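Local coordinates for protein XRE family transcriptional regulator (Enterobacter cloacae subsp. cloacae, PDB 6B8W) that probably binds DNA and regulates transcription as a whole protein, the part in this chain being its metal-binding cupin domain, at residues I40-V45 and G66-G71; D18-I23 and S89-P94. One frame throughout, in Å; residues are numbered along the deposited sequence.

Contact 1: residues I40-V45 and G66-G71; sequences IEHVVV and GVRFAG
Arg68 and His42 lie side by side on the outer face of an antiparallel strand pair, pointing the same way. The arginine chain is extended from CG to NE, with CG anti to its backbone N (chi1 -178°), which lays CG over one face of the imidazole, near the NE2 rim. CG does the touching: it sits 3.7 Å from the His42 ring centroid, a CH-pi contact. Farther out, Ile40 CG2 lies over the centre of the Arg68 guanidinium, whose plane stands nearly upright to the imidazole, at 86°. NE of Arg68 leaves the pair to form a salt bridge with Asp12 of the second subunit.

On the inner face, Phe69 CG sits in the crowded position between the backbone N and the carbonyl carbon (chi1 59°), bringing the ring alongside Glu41. Glu41 runs extended beside it; Glu41 CD comes to 3.5 Å from Phe69 CZ, and Glu41 CB packs over the ring face. Val43 CG2 meets the ring edge in plane, 3.9 Å from Phe69 CE1. Between the two backbones, Glu41 and Phe69 exchange two hydrogen bonds, with Glu41 N to Phe69 O at 2.9 Å and almost straight; Val43 and Val67 exchange another two. The ring thus flanks a carboxylate whose OE2 is held by Tyr77 and Ser89, with a weak bond between OE1 and His75: the Mn(2+) site, without metal in this chain, inside a cupin beta-barrel.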
ATOM      1  N   ILE A  40       4.275   9.951  10.483  1.00 26.31           N
ATOM      2  CA  ILE A  40       5.113   8.934   9.871  1.00 27.40           C
ATOM      3  C   ILE A  40       4.601   8.725   8.443  1.00 25.99           C
ATOM      4  O   ILE A  40       3.402   8.657   8.224  1.00 26.44           O
ATOM      5  CB  ILE A  40       5.089   7.600  10.616  1.00 27.84           C
ATOM      6  CG1 ILE A  40       5.544   7.762  12.061  1.00 29.55           C
ATOM      7  CG2 ILE A  40       5.965   6.563   9.887  1.00 28.35           C
ATOM      8  CD1 ILE A  40       6.987   8.222  12.239  1.00 30.37           C
ATOM      9  N   GLU A  41       5.528   8.654   7.495  1.00 25.24           N
ATOM     10  CA  GLU A  41       5.222   8.387   6.113  1.00 25.75           C
ATOM     11  C   GLU A  41       5.916   7.094   5.628  1.00 25.77           C
ATOM     12  O   GLU A  41       7.056   6.791   6.022  1.00 25.47           O
ATOM     13  CB  GLU A  41       5.586   9.574   5.208  1.00 26.60           C
ATOM     14  CG  GLU A  41       5.334   9.293   3.726  1.00 27.27           C
ATOM     15  CD  GLU A  41       5.400  10.495   2.786  1.00 28.71           C
ATOM     16  OE1 GLU A  41       5.591  11.652   3.240  1.00 30.01           O
ATOM     17  OE2 GLU A  41       5.258  10.259   1.551  1.00 28.56           O
ATOM     18  N   HIS A  42       5.190   6.315   4.824  1.00 25.03           N
ATOM     19  CA  HIS A  42       5.748   5.134   4.160  1.00 24.95           C
ATOM     20  C   HIS A  42       5.579   5.394   2.664  1.00 24.98           C
ATOM     21  O   HIS A  42       4.529   5.836   2.223  1.00 26.83           O
ATOM     22  CB  HIS A  42       4.984   3.828   4.464  1.00 25.54           C
ATOM     23  CG  HIS A  42       5.130   3.305   5.857  1.00 26.70           C
ATOM     24  ND1 HIS A  42       4.426   3.819   6.924  1.00 27.08           N
ATOM     25  CD2 HIS A  42       5.844   2.259   6.347  1.00 27.24           C
ATOM     26  CE1 HIS A  42       4.721   3.135   8.016  1.00 27.87           C
ATOM     27  NE2 HIS A  42       5.580   2.181   7.694  1.00 27.50           N
ATOM     28  N   VAL A  43       6.616   5.125   1.899  1.00 24.09           N
ATOM     29  CA  VAL A  43       6.548   5.174   0.449  1.00 24.02           C
ATOM     30  C   VAL A  43       6.856   3.755  -0.015  1.00 23.87           C
ATOM     31  O   VAL A  43       7.814   3.129   0.482  1.00 23.25           O
ATOM     32  CB  VAL A  43       7.572   6.146  -0.145  1.00 24.67           C
ATOM     33  CG1 VAL A  43       7.745   5.937  -1.645  1.00 25.39           C
ATOM     34  CG2 VAL A  43       7.141   7.580   0.130  1.00 24.97           C
ATOM     35  N   VAL A  44       6.019   3.244  -0.915  0.60 23.85           N
ATOM     36  CA  VAL A  44       6.202   1.934  -1.534  0.60 23.86           C
ATOM     37  C   VAL A  44       6.046   2.135  -3.031  0.60 23.66           C
ATOM     38  O   VAL A  44       5.056   2.719  -3.482  0.60 23.80           O
ATOM     39  CB  VAL A  44       5.153   0.904  -1.063  0.60 25.02           C
ATOM     40  CG1 VAL A  44       5.327  -0.421  -1.805  0.60 25.59           C
ATOM     41  CG2 VAL A  44       5.245   0.693   0.439  0.60 25.61           C
ATOM     42  N   VAL A  45       7.026   1.689  -3.806  1.00 23.46           N
ATOM     43  CA  VAL A  45       6.948   1.810  -5.268  1.00 24.23           C
ATOM     44  C   VAL A  45       6.092   0.675  -5.818  1.00 25.05           C
ATOM     45  O   VAL A  45       6.256  -0.471  -5.430  1.00 24.87           O
ATOM     46  CB  VAL A  45       8.352   1.805  -5.904  1.00 24.22           C
ATOM     47  CG1 VAL A  45       8.291   1.821  -7.427  1.00 25.01           C
ATOM     48  CG2 VAL A  45       9.140   3.021  -5.417  1.00 24.52           C
ATOM     49  N   GLY A  66      10.332  -0.139  -0.301  1.00 29.97           N
ATOM     50  CA  GLY A  66       9.779   0.964   0.444  1.00 29.34           C
ATOM     51  C   GLY A  66      10.680   1.536   1.507  1.00 29.11           C
ATOM     52  O   GLY A  66      11.737   0.997   1.794  1.00 29.94           O
ATOM     53  N   VAL A  67      10.244   2.648   2.078  1.00 28.02           N
ATOM     54  CA  VAL A  67      10.972   3.314   3.131  1.00 28.08           C
ATOM     55  C   VAL A  67       9.973   3.956   4.072  1.00 27.63           C
ATOM     56  O   VAL A  67       8.943   4.486   3.630  1.00 27.09           O
ATOM     57  CB  VAL A  67      11.974   4.354   2.562  1.00 28.75           C
ATOM     58  CG1 VAL A  67      11.287   5.371   1.658  1.00 27.94           C
ATOM     59  CG2 VAL A  67      12.729   5.061   3.687  1.00 29.48           C
ATOM     60  N   ARG A  68      10.270   3.873   5.366  1.00 27.89           N
ATOM     61  CA  ARG A  68       9.462   4.464   6.422  1.00 27.22           C
ATOM     62  C   ARG A  68      10.274   5.601   7.000  1.00 27.06           C
ATOM     63  O   ARG A  68      11.441   5.412   7.341  1.00 25.76           O
ATOM     64  CB  ARG A  68       9.218   3.437   7.508  1.00 28.69           C
ATOM     65  CG  ARG A  68       8.341   3.882   8.663  1.00 28.62           C
ATOM     66  CD  ARG A  68       8.428   2.814   9.729  1.00 30.43           C
ATOM     67  NE  ARG A  68       7.546   2.982  10.875  1.00 31.20           N
ATOM     68  CZ  ARG A  68       7.767   3.803  11.901  1.00 33.26           C
ATOM     69  NH1 ARG A  68       8.814   4.629  11.909  1.00 32.64           N
ATOM     70  NH2 ARG A  68       6.905   3.824  12.915  1.00 33.07           N
ATOM     71  N   PHE A  69       9.661   6.775   7.159  1.00 26.36           N
ATOM     72  CA  PHE A  69      10.406   7.916   7.655  1.00 25.88           C
ATOM     73  C   PHE A  69       9.520   8.986   8.271  1.00 25.69           C
ATOM     74  O   PHE A  69       8.282   8.922   8.200  1.00 25.49           O
ATOM     75  CB  PHE A  69      11.229   8.507   6.511  1.00 26.20           C
ATOM     76  CG  PHE A  69      10.391   8.951   5.340  1.00 25.23           C
ATOM     77  CD1 PHE A  69      10.018   8.052   4.349  1.00 25.17           C
ATOM     78  CD2 PHE A  69       9.947  10.259   5.252  1.00 25.70           C
ATOM     79  CE1 PHE A  69       9.224   8.460   3.283  1.00 24.90           C
ATOM     80  CE2 PHE A  69       9.166  10.682   4.186  1.00 25.06           C
ATOM     81  CZ  PHE A  69       8.801   9.786   3.199  1.00 25.00           C
ATOM     82  N   ALA A  70      10.188   9.960   8.896  1.00 25.59           N
ATOM     83  CA  ALA A  70       9.543  11.082   9.547  1.00 26.17           C
ATOM     84  C   ALA A  70       9.006  12.022   8.477  1.00 25.75           C
ATOM     85  O   ALA A  70       9.779  12.689   7.790  1.00 26.19           O
ATOM     86  CB  ALA A  70      10.536  11.806  10.453  1.00 27.17           C
ATOM     87  N   GLY A  71       7.685  12.077   8.361  1.00 25.66           N
ATOM     88  CA  GLY A  71       7.014  12.859   7.324  1.00 25.90           C
ATOM     89  C   GLY A  71       7.082  14.355   7.533  1.00 25.99           C
ATOM     90  O   GLY A  71       6.869  15.126   6.594  1.00 26.34           O
TER

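Contact 2: residues D18-I23 and S89-P94; sequences DHFSII and SLIHYP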
ATOM      1  N   ASP A  18      -3.997   8.160   6.061  1.00 28.84           N
ATOM      2  CA  ASP A  18      -4.246   8.477   4.664  1.00 28.90           C
ATOM      3  C   ASP A  18      -3.406   7.527   3.830  1.00 27.27           C
ATOM      4  O   ASP A  18      -2.348   7.074   4.248  1.00 27.50           O
ATOM      5  CB  ASP A  18      -3.887   9.937   4.329  1.00 30.51           C
ATOM      6  CG  ASP A  18      -5.079  10.873   4.354  1.00 32.04           C
ATOM      7  OD1 ASP A  18      -6.211  10.439   4.036  1.00 33.77           O
ATOM      8  OD2 ASP A  18      -4.866  12.080   4.629  1.00 35.03           O
ATOM      9  N   HIS A  19      -3.879   7.248   2.634  1.00 27.49           N
ATOM     10  CA  HIS A  19      -3.228   6.311   1.730  1.00 27.15           C
ATOM     11  C   HIS A  19      -3.435   6.906   0.327  1.00 28.02           C
ATOM     12  O   HIS A  19      -4.559   6.930  -0.191  1.00 30.05           O
ATOM     13  CB  HIS A  19      -3.930   4.969   1.855  1.00 27.69           C
ATOM     14  CG  HIS A  19      -3.220   3.840   1.196  1.00 29.07           C
ATOM     15  ND1 HIS A  19      -3.397   2.533   1.587  1.00 30.76           N
ATOM     16  CD2 HIS A  19      -2.280   3.817   0.224  1.00 31.31           C
ATOM     17  CE1 HIS A  19      -2.624   1.749   0.852  1.00 32.02           C
ATOM     18  NE2 HIS A  19      -1.946   2.501   0.010  1.00 30.88           N
ATOM     19  N   PHE A  20      -2.357   7.401  -0.260  1.00 28.77           N
ATOM     20  CA  PHE A  20      -2.404   8.042  -1.540  1.00 29.01           C
ATOM     21  C   PHE A  20      -1.704   7.225  -2.593  1.00 28.04           C
ATOM     22  O   PHE A  20      -0.712   6.561  -2.319  1.00 26.34           O
ATOM     23  CB  PHE A  20      -1.686   9.402  -1.456  1.00 30.40           C
ATOM     24  CG  PHE A  20      -2.284  10.337  -0.461  1.00 32.24           C
ATOM     25  CD1 PHE A  20      -3.500  10.967  -0.733  1.00 34.96           C
ATOM     26  CD2 PHE A  20      -1.641  10.609   0.738  1.00 33.11           C
ATOM     27  CE1 PHE A  20      -4.067  11.838   0.187  1.00 36.14           C
ATOM     28  CE2 PHE A  20      -2.196  11.482   1.658  1.00 34.65           C
ATOM     29  CZ  PHE A  20      -3.415  12.098   1.382  1.00 34.93           C
ATOM     30  N   SER A  21      -2.218   7.321  -3.808  1.00 28.54           N
ATOM     31  CA  SER A  21      -1.627   6.704  -4.971  1.00 28.98           C
ATOM     32  C   SER A  21      -1.149   7.875  -5.834  1.00 29.10           C
ATOM     33  O   SER A  21      -1.962   8.726  -6.244  1.00 29.24           O
ATOM     34  CB  SER A  21      -2.663   5.871  -5.711  1.00 30.15           C
ATOM     35  OG  SER A  21      -2.104   5.392  -6.908  1.00 32.08           O
ATOM     36  N   ILE A  22       0.142   7.878  -6.152  0.60 28.12           N
ATOM     37  CA  ILE A  22       0.767   8.992  -6.859  0.60 28.17           C
ATOM     38  C   ILE A  22       1.502   8.535  -8.106  0.60 27.96           C
ATOM     39  O   ILE A  22       2.231   7.552  -8.070  0.60 28.45           O
ATOM     40  CB  ILE A  22       1.770   9.684  -5.916  0.60 27.28           C
ATOM     41  CG1 ILE A  22       1.046  10.154  -4.637  0.60 26.78           C
ATOM     42  CG2 ILE A  22       2.496  10.836  -6.619  0.60 27.91           C
ATOM     43  CD1 ILE A  22       1.954  10.753  -3.585  0.60 26.00           C
ATOM     44  N   ILE A  23       1.300   9.254  -9.205  1.00 27.83           N
ATOM     45  CA  ILE A  23       2.000   8.974 -10.455  1.00 28.28           C
ATOM     46  C   ILE A  23       2.841  10.233 -10.755  1.00 28.86           C
ATOM     47  O   ILE A  23       2.302  11.335 -10.866  1.00 29.49           O
ATOM     48  CB  ILE A  23       1.070   8.643 -11.599  1.00 30.03           C
ATOM     49  CG1 ILE A  23       0.267   7.368 -11.248  1.00 31.07           C
ATOM     50  CG2 ILE A  23       1.883   8.426 -12.873  1.00 31.08           C
ATOM     51  CD1 ILE A  23      -0.800   6.982 -12.252  1.00 32.78           C
ATOM     52  N   SER A  89       1.882   6.509  -1.021  1.00 24.61           N
ATOM     53  CA  SER A  89       2.359   7.268   0.110  1.00 25.08           C
ATOM     54  C   SER A  89       1.346   7.058   1.217  1.00 25.80           C
ATOM     55  O   SER A  89       0.186   7.420   1.072  1.00 27.00           O
ATOM     56  CB  SER A  89       2.489   8.746  -0.249  1.00 26.27           C
ATOM     57  OG  SER A  89       2.688   9.533   0.913  1.00 28.25           O
ATOM     58  N   LEU A  90       1.782   6.433   2.305  1.00 24.81           N
ATOM     59  CA  LEU A  90       0.928   6.189   3.451  1.00 26.08           C
ATOM     60  C   LEU A  90       1.325   7.158   4.537  1.00 25.67           C
ATOM     61  O   LEU A  90       2.507   7.338   4.800  1.00 26.00           O
ATOM     62  CB  LEU A  90       1.103   4.769   3.972  1.00 27.69           C
ATOM     63  CG  LEU A  90       0.585   3.612   3.108  1.00 29.67           C
ATOM     64  CD1 LEU A  90       1.324   3.483   1.798  1.00 30.06           C
ATOM     65  CD2 LEU A  90       0.765   2.346   3.923  1.00 31.80           C
ATOM     66  N   ILE A  91       0.336   7.769   5.172  1.00 25.72           N
ATOM     67  CA  ILE A  91       0.588   8.740   6.222  1.00 26.85           C
ATOM     68  C   ILE A  91      -0.157   8.361   7.488  1.00 26.09           C
ATOM     69  O   ILE A  91      -1.354   8.200   7.443  1.00 27.14           O
ATOM     70  CB  ILE A  91       0.119  10.149   5.806  1.00 29.63           C
ATOM     71  CG1 ILE A  91       0.794  10.616   4.499  1.00 32.54           C
ATOM     72  CG2 ILE A  91       0.361  11.135   6.940  1.00 30.00           C
ATOM     73  CD1 ILE A  91       2.277  10.922   4.613  1.00 33.58           C
ATOM     74  N   HIS A  92       0.568   8.195   8.593  1.00 25.41           N
ATOM     75  CA  HIS A  92      -0.034   7.952   9.905  1.00 25.31           C
ATOM     76  C   HIS A  92       0.162   9.241  10.728  1.00 25.17           C
ATOM     77  O   HIS A  92       1.300   9.667  10.973  1.00 25.86           O
ATOM     78  CB  HIS A  92       0.598   6.741  10.600  1.00 24.84           C
ATOM     79  CG  HIS A  92       0.150   5.426  10.046  1.00 25.00           C
ATOM     80  ND1 HIS A  92       0.701   4.868   8.914  1.00 24.01           N
ATOM     81  CD2 HIS A  92      -0.801   4.557  10.473  1.00 26.61           C
ATOM     82  CE1 HIS A  92       0.094   3.718   8.659  1.00 26.54           C
ATOM     83  NE2 HIS A  92      -0.815   3.505   9.593  1.00 25.77           N
ATOM     84  N   TYR A  93      -0.945   9.866  11.121  1.00 26.78           N
ATOM     85  CA  TYR A  93      -0.907  11.109  11.885  1.00 28.25           C
ATOM     86  C   TYR A  93      -0.879  10.755  13.386  1.00 30.10           C
ATOM     87  O   TYR A  93      -1.475   9.754  13.793  1.00 30.99           O
ATOM     88  CB  TYR A  93      -2.088  12.003  11.505  1.00 29.35           C
ATOM     89  CG  TYR A  93      -2.225  12.302  10.002  1.00 31.43           C
ATOM     90  CD1 TYR A  93      -1.571  13.386   9.401  1.00 32.84           C
ATOM     91  CD2 TYR A  93      -3.020  11.507   9.196  1.00 33.96           C
ATOM     92  CE1 TYR A  93      -1.718  13.653   8.041  1.00 32.96           C
ATOM     93  CE2 TYR A  93      -3.178  11.764   7.834  1.00 35.58           C
ATOM     94  CZ  TYR A  93      -2.535  12.837   7.258  1.00 36.24           C
ATOM     95  OH  TYR A  93      -2.723  13.057   5.882  1.00 38.31           O
ATOM     96  N   PRO A  94      -0.173  11.553  14.219  1.00 30.12           N
ATOM     97  CA  PRO A  94      -0.071  11.182  15.634  1.00 31.37           C
ATOM     98  C   PRO A  94      -1.342  11.427  16.461  1.00 33.88           C
ATOM     99  O   PRO A  94      -2.129  12.335  16.151  1.00 33.38           O
ATOM    100  CB  PRO A  94       1.046  12.088  16.133  1.00 32.20           C
ATOM    101  CG  PRO A  94       0.890  13.318  15.317  1.00 31.01           C
ATOM    102  CD  PRO A  94       0.550  12.807  13.942  1.00 30.48           C
TER
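Two strands of the larger sheet of the cupin beta-barrel meet here: 17-24, the second strand of the chain, and 85-92, its last. Asp18 and Phe20 form hydrogen-bonded antiparallel pairs with Ile91 and Ser89, two backbone hydrogen bonds to each pair. Phe20 N reaches Ser89 O at 2.9 Å and lies in the carbonyl plane, whereas Ile91 N sits above the plane of the Asp18 carbonyl, 2.9 Å from Asp18 O.

Between them sits the non-hydrogen-bonded pair of His19 and Leu90, whose side chains run alongside each other on the opposite face of the sheet from Phe20 and Ile91. Leu90 CG stands over the centre of the imidazole, 4.1 Å from the His19 ring centroid and only 9° off its normal.

Beyond the paired strands, Tyr93 swings its ring back so that OH donates to Asp18 OD2 at 2.7 Å. The carboxylate oxygen accepts with its anti lone pair, and the carboxylate stands at 78° to the phenol ring. Phe20 CE2 and Ile91 CG1 touch at 4.2 Å, the isoleucine coming to the edge of the ring, and Ile22 CD1 rests on Ser89 CB at 3.9 Å.

Strand 3-7 flanks 17-24 on its other side, with Val5 against Phe20 and Ile22; strand 40-47 flanks 85-92, and His19 and Leu90 pack on Leu90 and His19 of the second subunit.

In the fold
Contacts 1 and 2 are centred about 9 Å apart in one antiparallel sheet, where strands 40-47 and 85-92 are neighbours; along the chain, contact 1 is nested inside the loop that contact 2 closes. Their seam includes a backbone bond from Leu90 N to His42 O, 2.8 Å long. Toward the barrel interior, Ser89 OG lies 2.7 Å from Glu41 OE2, a probable hydrogen bond that would place Ser89 in the second shell of the Mn(2+) site formed by Glu41, His75 and Tyr77; the model has no metal in this chain. Ile91 CD1 packs 3.6 Å from Glu41 CG. The opposite face, carrying His42 and Leu90, meets the second subunit.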